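Local coordinates for protein secretion chaperonin CsaA (Picrophilus torridus, PDB 5ZDI), which probably binds tRNA through an OB-type tRNA-binding domain and probably acts as a chaperone in protein secretion, at residues A[35-38]-A[39-43]. Numbering follows the deposited sequence.
Sequences IYFG and DIIGY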
loop_
_atom_site.group_PDB
_atom_site.type_symbol
_atom_site.label_atom_id
_atom_site.label_comp_id
_atom_site.label_asym_id
_atom_site.label_seq_id
_atom_site.Cartn_x
_atom_site.Cartn_y
_atom_site.Cartn_z
ATOM N N ILE A 35 12.657 10.759 4.298
ATOM C CA ILE A 35 11.512 10.728 3.370
ATOM C C ILE A 35 10.683 12.007 3.590
ATOM O O ILE A 35 10.411 12.409 4.766
ATOM C CB ILE A 35 10.616 9.527 3.696
ATOM C CG1 ILE A 35 11.447 8.265 3.731
ATOM C CG2 ILE A 35 9.456 9.433 2.737
ATOM C CD1 ILE A 35 10.714 7.012 4.082
ATOM N N TYR A 36 10.283 12.604 2.487
ATOM C CA TYR A 36 9.471 13.858 2.509
ATOM C C TYR A 36 8.035 13.481 2.302
ATOM O O TYR A 36 7.737 12.730 1.406
ATOM C CB TYR A 36 9.915 14.783 1.395
ATOM C CG TYR A 36 9.129 16.103 1.360
ATOM C CD1 TYR A 36 9.183 17.000 2.436
ATOM C CD2 TYR A 36 8.348 16.453 0.238
ATOM C CE1 TYR A 36 8.495 18.216 2.382
ATOM C CE2 TYR A 36 7.591 17.638 0.225
ATOM C CZ TYR A 36 7.692 18.501 1.290
ATOM O OH TYR A 36 6.960 19.683 1.256
ATOM N N PHE A 37 7.142 13.994 3.168
ATOM C CA PHE A 37 5.721 13.638 3.190
ATOM C C PHE A 37 4.858 14.909 3.011
ATOM O O PHE A 37 3.703 14.958 3.398
ATOM C CB PHE A 37 5.433 13.001 4.542
ATOM C CG PHE A 37 5.870 11.569 4.616
ATOM C CD1 PHE A 37 5.110 10.552 4.008
ATOM C CD2 PHE A 37 6.989 11.203 5.349
ATOM C CE1 PHE A 37 5.497 9.222 4.044
ATOM C CE2 PHE A 37 7.380 9.853 5.428
ATOM C CZ PHE A 37 6.664 8.883 4.777
ATOM N N GLY A 38 5.443 15.951 2.447
ATOM C CA GLY A 38 4.646 17.139 2.066
ATOM C C GLY A 38 4.856 18.260 3.097
ATOM O O GLY A 38 5.469 18.066 4.183
ATOM N N ASP A 39 4.177 19.368 2.870
ATOM C CA ASP A 39 4.363 20.619 3.607
ATOM C C ASP A 39 3.927 20.599 5.056
ATOM O O ASP A 39 4.282 21.515 5.838
ATOM C CB ASP A 39 3.554 21.780 2.969
ATOM C CG ASP A 39 4.042 22.186 1.606
ATOM O OD1 ASP A 39 5.276 22.306 1.386
ATOM O OD2 ASP A 39 3.163 22.410 0.738
ATOM N N ILE A 40 3.014 19.701 5.413
ATOM C CA ILE A 40 2.502 19.638 6.769
ATOM C C ILE A 40 3.275 18.612 7.613
ATOM O O ILE A 40 3.789 18.909 8.700
ATOM C CB ILE A 40 0.988 19.345 6.766
ATOM C CG1 ILE A 40 0.252 20.515 6.087
ATOM C CG2 ILE A 40 0.479 19.110 8.172
ATOM C CD1 ILE A 40 -1.088 20.121 5.481
ATOM N N ILE A 41 3.427 17.393 7.103
ATOM C CA ILE A 41 4.179 16.377 7.875
ATOM C C ILE A 41 5.708 16.643 7.905
ATOM O O ILE A 41 6.409 16.441 8.886
ATOM C CB ILE A 41 3.876 14.965 7.335
ATOM C CG1 ILE A 41 2.363 14.717 7.549
ATOM C CG2 ILE A 41 4.713 13.878 8.070
ATOM C CD1 ILE A 41 1.848 13.526 6.784
ATOM N N GLY A 42 6.184 17.115 6.800
ATOM C CA GLY A 42 7.604 17.308 6.547
ATOM C C GLY A 42 8.396 16.024 6.400
ATOM O O GLY A 42 7.885 15.065 5.796
ATOM N N TYR A 43 9.644 16.030 6.923
ATOM C CA TYR A 43 10.547 14.881 6.782
ATOM C C TYR A 43 10.421 13.916 7.927
ATOM O O TYR A 43 10.300 14.315 9.091
ATOM C CB TYR A 43 12.005 15.375 6.709
ATOM C CG TYR A 43 12.298 16.063 5.417
ATOM C CD1 TYR A 43 12.690 15.348 4.294
ATOM C CD2 TYR A 43 12.138 17.434 5.274
ATOM C CE1 TYR A 43 12.948 15.981 3.072
ATOM C CE2 TYR A 43 12.366 18.047 4.044
ATOM C CZ TYR A 43 12.815 17.328 2.972
ATOM O OH TYR A 43 13.046 18.014 1.788
HETATM O O HOH W 1 2.140 16.866 4.600
#
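A short helical turn links the antiparallel strands 31-36 and 43-48, and the pairing of Tyr-36 with Tyr-43 opens this connection. The two form a non-hydrogen-bonded pair whose side chains share one sheet face; Tyr-36 CD1 lies over the Tyr-43 ring, toward its rim, with centroids 5.1 Å apart and planes inclined at 46°. The Tyr-36 ring carries the amide N of Gly-38 over its centre, 3.4 Å above the plane, a position reached with chi1 at -180°, which sets CG beside the carbonyl carbon. Two backbone bonds close the loop: Phe-37 N donates to Gly-42 O (2.9 Å), and Gly-42 N to Gly-38 O (2.9 Å), the latter reaching back over four residues as in an alpha-turn. A water adds a third link, donating to Phe-37 O and accepting from Ile-41 N (2.9 Å). Further round the turn, Phe-37 CB meets Ile-41 CG2 at 3.7 Å, while the buried Phe-37 side chain also touches Val-81 and Ala-65 of neighbouring strands. Gly-38 and Gly-42, both at positive phi, bracket the turn. Such a helical connection, reversing the chain between adjacent antiparallel strands, belongs here to the curled beta-sheet of an OB-fold domain.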